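Local coordinates for protein Niban 2 (Homo sapiens, PDB 7CTP), which may suppress apoptosis and promote melanoma cell invasion, and carries a PH domain within a largely helical chain, at residues 58-63 / 442-447; 359-364 / 474-479; 393-398 / 438-443. One frame throughout, in Å; residues are numbered along the deposited sequence.

How the interactions relate
All three contacts gather on one side of the chain's centre around helix 422-455, which carries one side of interactions 1 and 3 and is packed on by both helices of interaction 2. Interactions 1 and 3 share Asn442 and Ala443; their centres lie about 9 Å apart, and a salt bridge joins Arg60 to Asp441. Interaction 2, about 13 Å from interaction 1 and 11 Å from interaction 3, joins helices 342-378 and 464-511, whose Phe364 and Val475 touch Ala443, and whose Val360 and Val363 touch Met440. Along the chain, interaction 3 is nested within interaction 2. The distant loop before PH-domain strand 70-77 and loop 393-398 are thus both held against one helical bundle.

Interaction 1 (58-63 / 442-447); sequences LWRKVP and NAVYTF
Thr446 OG1 is gripped from two directions: it accepts a hydrogen bond from Leu58 N at 2.8 Å, bent at 141°, and donates to Asn442 O one turn back at 2.7 Å. Thr446 N reaches the same carbonyl oxygen from the other face of its plane. The loop runs across Tyr445, whose CG stands anti to the backbone N (chi1 177°) and whose ring lies beneath Arg60. Arg60 CA sits over the ring centre in a CH-pi contact, 3.6 Å from the centroid, while Leu58 CB meets the ring edge at CE2. The guanidinium of Arg60 places one face over Tyr445 CD1, the two planes 68° apart, and NH2 forms a salt bridge with Asp441. At Trp59, the planes of the indole and the Asn442 amide are nearly parallel, and CD1 lies 3.1 Å from Asn442 ND2. One water accepts from Arg60 N and donates to Asn442 OD1; another accepts from Lys61 N and lies 3.1 Å from Tyr445 OH. The loop before strand 70-77 of the PH domain is thus tied to helix 422-455 by an aromatic face, the Thr446 hydroxyl and waters, the last two giving partners to the N-H groups of Leu58, Arg60 and Lys61.

Interaction 2 (359-364 / 474-479); sequences EVRDVF and RVLKKY
This is a buried, largely apolar contact between two nearly antiparallel helices, 342-378 and 464-511, in the helical region that also contains helix 422-455. The axes of the two short segments approach to 11.5 Å at an angle of 169°, a separation spanned by large side chains, and no hydrogen bond links the segments directly. Tyr479 reaches across from the second helix. Its CG is anti to the backbone N (chi1 179°), and its hydroxyl oxygen OH lies 3.3 Å from Val360 CB, with Val360 CG1 also close to the ring at CE2. That hydroxyl is hydrogen-bonded to Phe357 O, one turn before Arg361, so the phenol ends at the backbone of the opposing helix. Along the other side of the ring, Arg361 CB meets CE1 at 3.7 Å. The Arg361 chain is extended from CG to NE and carries its guanidinium past Leu476, with Leu476 CD2 over the centre of one face, 4.0 Å above the plane. Leu476 CB also touches Arg361 NH2, while Arg361 NE makes a salt bridge with Asp480, so the aliphatic part packs in the interface and the charged end is held at its margin. Phe364 fills the next level: Leu476 CD2 lies in its ring plane at the edge, 3.9 Å from CD2 of the phenylalanine, and Val475 CG1 approaches the ring tip at Phe364 CZ at 3.7 Å. Val360 also packs on Met436 and Met440 of helix 422-455, which covers the interface. The near-antiparallel pairing, with a third helix laid against it, is the arrangement of a helical bundle.

Interaction 3 (393-398 / 438-443); sequences RLAYHP and EQMDNA
Ala395 and Asp441 bring their CA atoms within 5.0 Å where a short 3-10 segment, 394-395, of the loop before helix 402-405 lies against helix 422-455. The small Ala395 allows this approach: its CB points at the helix and touches Asp441 N at 3.5 Å, and Met440 CG lies 3.6 Å from Ala395 CA. Met440 leaves the helix with CG anti to the backbone N (chi1 177°), then bends at its next two torsions. Its SD meets Leu394 CD2 at 3.6 Å, and its CE lies near the same methyl. Val360 and Val363 of helix 342-378 also pack on Met440, which therefore fills the space where that helix, the loop and helix 422-455 converge in this multihelical region. Next to Ala395, the buried carboxylate of Asp441 takes up two waters. One accepts from Ala395 N and donates to Asp441 OD1 at 2.8 Å; the other donates to OD2 and lies 2.6 Å from Tyr396 OH. The Tyr396 ring passes obliquely to the carboxylate, their planes 70° apart, with CE2 3.9 Å from OD1. Arg60 is a further partner of this carboxylate, and its charge would be expected to stabilise the ionised form. Tyr396 packs further on Leu64 and Tyr95, and a glycerol, probably from the crystallisation liquor, lies about 4 Å from its side chain.

Interaction 1 (58-63 / 442-447)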
loop_
_atom_site.group_PDB
_atom_site.type_symbol
_atom_site.label_atom_id
_atom_site.label_comp_id
_atom_site.label_asym_id
_atom_site.label_seq_id
_atom_site.Cartn_x
_atom_site.Cartn_y
_atom_site.Cartn_z
ATOM N N LEU A 58 19.592 12.566 0.111
ATOM C CA LEU A 58 19.996 11.530 -0.821
ATOM C C LEU A 58 19.157 10.282 -0.583
ATOM O O LEU A 58 18.631 10.068 0.512
ATOM C CB LEU A 58 21.476 11.204 -0.657
ATOM C CG LEU A 58 22.414 12.402 -0.777
ATOM C CD1 LEU A 58 23.846 11.945 -0.630
ATOM C CD2 LEU A 58 22.199 13.111 -2.107
ATOM N N TRP A 59 19.027 9.465 -1.622
ATOM C CA TRP A 59 18.296 8.207 -1.555
ATOM C C TRP A 59 19.273 7.052 -1.754
ATOM O O TRP A 59 20.112 7.091 -2.660
ATOM C CB TRP A 59 17.182 8.150 -2.610
ATOM C CG TRP A 59 16.168 9.283 -2.543
ATOM C CD1 TRP A 59 16.053 10.236 -1.566
ATOM C CD2 TRP A 59 15.125 9.561 -3.494
ATOM N NE1 TRP A 59 15.009 11.089 -1.852
ATOM C CE2 TRP A 59 14.423 10.696 -3.029
ATOM C CE3 TRP A 59 14.718 8.962 -4.694
ATOM C CZ2 TRP A 59 13.339 11.243 -3.721
ATOM C CZ3 TRP A 59 13.640 9.510 -5.379
ATOM C CH2 TRP A 59 12.964 10.637 -4.890
ATOM N N ARG A 60 19.166 6.045 -0.894
ATOM C CA ARG A 60 20.009 4.859 -0.974
ATOM C C ARG A 60 19.819 4.172 -2.321
ATOM O O ARG A 60 18.691 4.004 -2.791
ATOM C CB ARG A 60 19.643 3.932 0.184
ATOM C CG ARG A 60 20.464 2.697 0.342
ATOM C CD ARG A 60 19.824 1.806 1.406
ATOM N NE ARG A 60 19.689 2.508 2.685
ATOM C CZ ARG A 60 20.705 2.779 3.497
ATOM N NH1 ARG A 60 21.935 2.389 3.182
ATOM N NH2 ARG A 60 20.495 3.434 4.637
ATOM N N LYS A 61 20.928 3.801 -2.964
ATOM C CA LYS A 61 20.876 3.262 -4.319
ATOM C C LYS A 61 20.971 1.741 -4.370
ATOM O O LYS A 61 20.443 1.127 -5.302
ATOM C CB LYS A 61 21.992 3.888 -5.166
ATOM C CG LYS A 61 21.890 5.416 -5.256
ATOM C CD LYS A 61 22.781 5.999 -6.346
ATOM C CE LYS A 61 22.164 7.245 -6.973
ATOM N NZ LYS A 61 20.983 7.742 -6.217
ATOM N N VAL A 62 21.625 1.124 -3.392
ATOM C CA VAL A 62 21.710 -0.328 -3.276
ATOM C C VAL A 62 21.032 -0.693 -1.963
ATOM O O VAL A 62 21.161 0.062 -0.989
ATOM C CB VAL A 62 23.174 -0.803 -3.305
ATOM C CG1 VAL A 62 24.008 0.016 -2.325
ATOM C CG2 VAL A 62 23.280 -2.286 -2.960
ATOM N N PRO A 63 20.301 -1.809 -1.876
ATOM C CA PRO A 63 19.700 -2.185 -0.592
ATOM C C PRO A 63 20.762 -2.436 0.467
ATOM O O PRO A 63 21.928 -2.712 0.176
ATOM C CB PRO A 63 18.930 -3.475 -0.917
ATOM C CG PRO A 63 18.683 -3.408 -2.375
ATOM C CD PRO A 63 19.883 -2.721 -2.958
ATOM N N ASN A 442 16.271 7.847 4.119
ATOM C CA ASN A 442 16.998 8.893 3.405
ATOM C C ASN A 442 17.859 9.709 4.364
ATOM O O ASN A 442 18.978 10.104 4.020
ATOM C CB ASN A 442 16.030 9.803 2.654
ATOM C CG ASN A 442 15.285 9.076 1.537
ATOM O OD1 ASN A 442 15.603 7.930 1.200
ATOM N ND2 ASN A 442 14.292 9.740 0.962
ATOM N N ALA A 443 17.362 9.958 5.575
ATOM C CA ALA A 443 18.124 10.759 6.532
ATOM C C ALA A 443 19.400 10.042 6.953
ATOM O O ALA A 443 20.482 10.649 6.997
ATOM C CB ALA A 443 17.261 11.106 7.749
ATOM N N VAL A 444 19.304 8.749 7.268
ATOM C CA VAL A 444 20.497 8.037 7.718
ATOM C C VAL A 444 21.445 7.780 6.553
ATOM O O VAL A 444 22.668 7.838 6.718
ATOM C CB VAL A 444 20.125 6.738 8.458
ATOM C CG1 VAL A 444 19.304 7.070 9.704
ATOM C CG2 VAL A 444 19.396 5.785 7.541
ATOM N N TYR A 445 20.910 7.515 5.354
ATOM C CA TYR A 445 21.787 7.352 4.192
ATOM C C TYR A 445 22.539 8.644 3.902
ATOM O O TYR A 445 23.754 8.636 3.661
ATOM C CB TYR A 445 20.984 6.924 2.963
ATOM C CG TYR A 445 21.840 6.823 1.712
ATOM C CD1 TYR A 445 22.760 5.792 1.559
ATOM C CD2 TYR A 445 21.739 7.766 0.698
ATOM C CE1 TYR A 445 23.549 5.696 0.430
ATOM C CE2 TYR A 445 22.527 7.679 -0.439
ATOM C CZ TYR A 445 23.427 6.641 -0.565
ATOM O OH TYR A 445 24.218 6.541 -1.696
ATOM N N THR A 446 21.819 9.768 3.907
ATOM C CA THR A 446 22.452 11.064 3.695
ATOM C C THR A 446 23.498 11.343 4.768
ATOM O O THR A 446 24.614 11.787 4.465
ATOM C CB THR A 446 21.396 12.167 3.683
ATOM O OG1 THR A 446 20.443 11.908 2.643
ATOM C CG2 THR A 446 22.050 13.519 3.443
ATOM N N PHE A 447 23.152 11.083 6.034
ATOM C CA PHE A 447 24.099 11.313 7.122
ATOM C C PHE A 447 25.375 10.509 6.917
ATOM O O PHE A 447 26.482 11.036 7.069
ATOM C CB PHE A 447 23.479 10.966 8.478
ATOM C CG PHE A 447 24.389 11.272 9.643
ATOM C CD1 PHE A 447 24.545 12.578 10.088
ATOM C CD2 PHE A 447 25.113 10.261 10.266
ATOM C CE1 PHE A 447 25.397 12.870 11.147
ATOM C CE2 PHE A 447 25.962 10.545 11.324
ATOM C CZ PHE A 447 26.101 11.847 11.766
HETATM O O HOH W 1 17.144 5.996 1.097
HETATM O O HOH W 2 23.119 4.656 6.093
HETATM O O HOH W 3 23.768 3.474 -2.204
#

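Interaction 2 (359-364 / 474-479)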
loop_
_atom_site.group_PDB
_atom_site.type_symbol
_atom_site.label_atom_id
_atom_site.label_comp_id
_atom_site.label_asym_id
_atom_site.label_seq_id
_atom_site.Cartn_x
_atom_site.Cartn_y
_atom_site.Cartn_z
ATOM N N GLU A 359 8.327 12.986 14.849
ATOM C CA GLU A 359 8.884 11.904 15.655
ATOM C C GLU A 359 10.041 11.212 14.937
ATOM O O GLU A 359 11.041 10.856 15.570
ATOM C CB GLU A 359 7.788 10.905 16.029
ATOM C CG GLU A 359 8.256 9.742 16.920
ATOM C CD GLU A 359 8.568 10.155 18.363
ATOM O OE1 GLU A 359 9.099 9.306 19.107
ATOM O OE2 GLU A 359 8.279 11.305 18.751
ATOM N N VAL A 360 9.935 11.023 13.615
ATOM C CA VAL A 360 11.065 10.493 12.852
ATOM C C VAL A 360 12.295 11.375 13.049
ATOM O O VAL A 360 13.405 10.886 13.287
ATOM C CB VAL A 360 10.700 10.379 11.363
ATOM C CG1 VAL A 360 11.966 10.113 10.531
ATOM C CG2 VAL A 360 9.665 9.273 11.170
ATOM N N ARG A 361 12.104 12.689 12.955
ATOM C CA ARG A 361 13.192 13.639 13.162
ATOM C C ARG A 361 13.797 13.478 14.552
ATOM O O ARG A 361 15.023 13.436 14.712
ATOM C CB ARG A 361 12.666 15.060 12.956
ATOM C CG ARG A 361 13.730 16.160 12.813
ATOM C CD ARG A 361 13.086 17.526 13.027
ATOM N NE ARG A 361 13.882 18.634 12.504
ATOM C CZ ARG A 361 14.823 19.272 13.195
ATOM N NH1 ARG A 361 15.095 18.900 14.437
ATOM N NH2 ARG A 361 15.489 20.280 12.642
ATOM N N ASP A 362 12.943 13.362 15.569
ATOM C CA ASP A 362 13.436 13.252 16.938
ATOM C C ASP A 362 14.187 11.946 17.152
ATOM O O ASP A 362 15.216 11.920 17.836
ATOM C CB ASP A 362 12.271 13.380 17.920
ATOM C CG ASP A 362 11.622 14.751 17.880
ATOM O OD1 ASP A 362 12.183 15.661 17.224
ATOM O OD2 ASP A 362 10.551 14.925 18.503
ATOM N N VAL A 363 13.691 10.849 16.573
ATOM C CA VAL A 363 14.378 9.570 16.714
ATOM C C VAL A 363 15.723 9.611 16.001
ATOM O O VAL A 363 16.729 9.091 16.502
ATOM C CB VAL A 363 13.486 8.430 16.187
ATOM C CG1 VAL A 363 14.296 7.152 16.016
ATOM C CG2 VAL A 363 12.321 8.178 17.154
ATOM N N PHE A 364 15.756 10.231 14.819
ATOM C CA PHE A 364 17.002 10.373 14.071
ATOM C C PHE A 364 18.018 11.177 14.871
ATOM O O PHE A 364 19.175 10.770 15.023
ATOM C CB PHE A 364 16.710 11.050 12.735
ATOM C CG PHE A 364 17.937 11.433 11.962
ATOM C CD1 PHE A 364 18.803 10.462 11.481
ATOM C CD2 PHE A 364 18.219 12.765 11.712
ATOM C CE1 PHE A 364 19.936 10.815 10.766
ATOM C CE2 PHE A 364 19.348 13.126 10.998
ATOM C CZ PHE A 364 20.204 12.153 10.525
ATOM N N ARG A 474 23.277 19.806 9.031
ATOM C CA ARG A 474 23.017 19.900 7.596
ATOM C C ARG A 474 21.932 18.923 7.162
ATOM O O ARG A 474 21.092 19.256 6.316
ATOM C CB ARG A 474 24.290 19.632 6.798
ATOM C CG ARG A 474 25.196 20.831 6.625
ATOM C CD ARG A 474 26.489 20.435 5.931
ATOM N NE ARG A 474 26.290 20.087 4.525
ATOM C CZ ARG A 474 27.052 19.225 3.856
ATOM N NH1 ARG A 474 28.065 18.620 4.466
ATOM N NH2 ARG A 474 26.803 18.965 2.577
ATOM N N VAL A 475 21.963 17.703 7.697
ATOM C CA VAL A 475 20.974 16.701 7.313
ATOM C C VAL A 475 19.599 17.081 7.849
ATOM O O VAL A 475 18.576 16.874 7.185
ATOM C CB VAL A 475 21.426 15.305 7.785
ATOM C CG1 VAL A 475 20.355 14.247 7.498
ATOM C CG2 VAL A 475 22.731 14.930 7.102
ATOM N N LEU A 476 19.553 17.668 9.046
ATOM C CA LEU A 476 18.280 18.109 9.606
ATOM C C LEU A 476 17.617 19.177 8.737
ATOM O O LEU A 476 16.387 19.184 8.585
ATOM C CB LEU A 476 18.484 18.624 11.032
ATOM C CG LEU A 476 18.815 17.587 12.108
ATOM C CD1 LEU A 476 19.184 18.289 13.418
ATOM C CD2 LEU A 476 17.659 16.595 12.322
ATOM N N LYS A 477 18.401 20.095 8.161
ATOM C CA LYS A 477 17.791 21.104 7.293
ATOM C C LYS A 477 17.282 20.478 5.999
ATOM O O LYS A 477 16.196 20.830 5.521
ATOM C CB LYS A 477 18.770 22.251 7.001
ATOM C CG LYS A 477 19.255 22.946 8.267
ATOM C CD LYS A 477 19.517 24.441 8.136
ATOM C CE LYS A 477 20.024 25.020 9.467
ATOM N NZ LYS A 477 21.436 24.637 9.798
ATOM N N LYS A 478 18.032 19.525 5.435
ATOM C CA LYS A 478 17.523 18.795 4.275
ATOM C C LYS A 478 16.275 18.003 4.647
ATOM O O LYS A 478 15.311 17.948 3.871
ATOM C CB LYS A 478 18.597 17.867 3.705
ATOM C CG LYS A 478 19.862 18.589 3.214
ATOM C CD LYS A 478 20.944 17.589 2.825
ATOM C CE LYS A 478 22.256 18.289 2.468
ATOM N NZ LYS A 478 22.146 19.082 1.211
ATOM N N TYR A 479 16.272 17.391 5.834
ATOM C CA TYR A 479 15.103 16.634 6.271
ATOM C C TYR A 479 13.869 17.525 6.364
ATOM O O TYR A 479 12.779 17.148 5.910
ATOM C CB TYR A 479 15.370 15.963 7.619
ATOM C CG TYR A 479 14.166 15.191 8.115
ATOM C CD1 TYR A 479 13.169 15.808 8.869
ATOM C CD2 TYR A 479 14.007 13.848 7.790
ATOM C CE1 TYR A 479 12.053 15.093 9.298
ATOM C CE2 TYR A 479 12.902 13.132 8.215
ATOM C CZ TYR A 479 11.933 13.760 8.964
ATOM O OH TYR A 479 10.840 13.032 9.374
#

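Interaction 3 (393-398 / 438-443)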
loop_
_atom_site.group_PDB
_atom_site.type_symbol
_atom_site.label_atom_id
_atom_site.label_comp_id
_atom_site.label_asym_id
_atom_site.label_seq_id
_atom_site.Cartn_x
_atom_site.Cartn_y
_atom_site.Cartn_z
ATOM N N ARG A 393 20.669 1.082 9.551
ATOM C CA ARG A 393 19.479 0.239 9.541
ATOM C C ARG A 393 18.323 0.823 10.339
ATOM O O ARG A 393 17.312 0.131 10.535
ATOM C CB ARG A 393 19.821 -1.143 10.093
ATOM C CG ARG A 393 21.007 -1.761 9.423
ATOM C CD ARG A 393 21.129 -3.235 9.727
ATOM N NE ARG A 393 21.941 -3.868 8.699
ATOM C CZ ARG A 393 21.449 -4.568 7.685
ATOM N NH1 ARG A 393 20.136 -4.759 7.577
ATOM N NH2 ARG A 393 22.275 -5.089 6.790
ATOM N N LEU A 394 18.452 2.072 10.799
ATOM C CA LEU A 394 17.476 2.653 11.723
ATOM C C LEU A 394 16.059 2.616 11.156
ATOM O O LEU A 394 15.099 2.333 11.884
ATOM C CB LEU A 394 17.877 4.086 12.062
ATOM C CG LEU A 394 16.939 4.907 12.944
ATOM C CD1 LEU A 394 16.677 4.184 14.257
ATOM C CD2 LEU A 394 17.536 6.281 13.189
ATOM N N ALA A 395 15.907 2.889 9.860
ATOM C CA ALA A 395 14.558 2.973 9.306
ATOM C C ALA A 395 13.813 1.650 9.385
ATOM O O ALA A 395 12.584 1.640 9.248
ATOM C CB ALA A 395 14.597 3.452 7.857
ATOM N N TYR A 396 14.518 0.543 9.611
ATOM C CA TYR A 396 13.905 -0.776 9.700
ATOM C C TYR A 396 13.980 -1.371 11.099
ATOM O O TYR A 396 13.697 -2.562 11.270
ATOM C CB TYR A 396 14.558 -1.718 8.688
ATOM C CG TYR A 396 14.467 -1.182 7.281
ATOM C CD1 TYR A 396 13.336 -1.413 6.507
ATOM C CD2 TYR A 396 15.483 -0.392 6.744
ATOM C CE1 TYR A 396 13.227 -0.904 5.236
ATOM C CE2 TYR A 396 15.375 0.125 5.467
ATOM C CZ TYR A 396 14.248 -0.139 4.719
ATOM O OH TYR A 396 14.126 0.371 3.447
ATOM N N HIS A 397 14.363 -0.578 12.096
ATOM C CA HIS A 397 14.510 -1.098 13.447
ATOM C C HIS A 397 13.133 -1.448 13.989
ATOM O O HIS A 397 12.258 -0.573 14.034
ATOM C CB HIS A 397 15.194 -0.073 14.348
ATOM C CG HIS A 397 15.745 -0.658 15.611
ATOM N ND1 HIS A 397 14.947 -1.000 16.681
ATOM C CD2 HIS A 397 17.013 -0.963 15.972
ATOM C CE1 HIS A 397 15.699 -1.493 17.650
ATOM N NE2 HIS A 397 16.958 -1.479 17.246
ATOM N N PRO A 398 12.890 -2.696 14.395
ATOM C CA PRO A 398 11.525 -3.096 14.783
ATOM C C PRO A 398 11.011 -2.420 16.043
ATOM O O PRO A 398 9.800 -2.427 16.268
ATOM C CB PRO A 398 11.638 -4.613 14.985
ATOM C CG PRO A 398 12.959 -5.016 14.407
ATOM C CD PRO A 398 13.845 -3.813 14.459
ATOM N N GLU A 438 10.617 5.778 4.499
ATOM C CA GLU A 438 11.456 6.299 3.423
ATOM C C GLU A 438 12.265 7.498 3.898
ATOM O O GLU A 438 13.475 7.579 3.661
ATOM C CB GLU A 438 10.582 6.675 2.224
ATOM C CG GLU A 438 9.958 5.471 1.538
ATOM C CD GLU A 438 8.846 5.843 0.571
ATOM O OE1 GLU A 438 8.495 4.986 -0.267
ATOM O OE2 GLU A 438 8.317 6.972 0.654
ATOM N N GLN A 439 11.614 8.438 4.581
ATOM C CA GLN A 439 12.321 9.659 4.971
ATOM C C GLN A 439 13.364 9.378 6.045
ATOM O O GLN A 439 14.421 10.024 6.074
ATOM C CB GLN A 439 11.333 10.723 5.426
ATOM C CG GLN A 439 10.488 11.278 4.287
ATOM C CD GLN A 439 11.308 11.569 3.037
ATOM O OE1 GLN A 439 12.232 12.383 3.064
ATOM N NE2 GLN A 439 10.971 10.907 1.936
ATOM N N MET A 440 13.103 8.408 6.926
ATOM C CA MET A 440 14.130 8.010 7.885
ATOM C C MET A 440 15.314 7.361 7.179
ATOM O O MET A 440 16.473 7.669 7.486
ATOM C CB MET A 440 13.549 7.067 8.934
ATOM C CG MET A 440 14.576 6.538 9.927
ATOM S SD MET A 440 15.197 7.843 11.013
ATOM C CE MET A 440 14.105 7.607 12.406
ATOM N N ASP A 441 15.046 6.469 6.219
ATOM C CA ASP A 441 16.142 5.838 5.489
ATOM C C ASP A 441 16.948 6.874 4.723
ATOM O O ASP A 441 18.182 6.804 4.681
ATOM C CB ASP A 441 15.612 4.768 4.536
ATOM C CG ASP A 441 16.714 3.846 4.017
ATOM O OD1 ASP A 441 17.497 3.317 4.838
ATOM O OD2 ASP A 441 16.780 3.633 2.782
ATOM N N ASN A 442 16.271 7.847 4.119
ATOM C CA ASN A 442 16.998 8.893 3.405
ATOM C C ASN A 442 17.859 9.709 4.364
ATOM O O ASN A 442 18.978 10.104 4.020
ATOM C CB ASN A 442 16.030 9.803 2.654
ATOM C CG ASN A 442 15.285 9.076 1.537
ATOM O OD1 ASN A 442 15.603 7.930 1.200
ATOM N ND2 ASN A 442 14.292 9.740 0.962
ATOM N N ALA A 443 17.362 9.958 5.575
ATOM C CA ALA A 443 18.124 10.759 6.532
ATOM C C ALA A 443 19.400 10.042 6.953
ATOM O O ALA A 443 20.482 10.649 6.997
ATOM C CB ALA A 443 17.261 11.106 7.749
HETATM O O HOH W 4 17.712 2.458 7.502
HETATM O O HOH W 5 16.259 1.090 2.192
#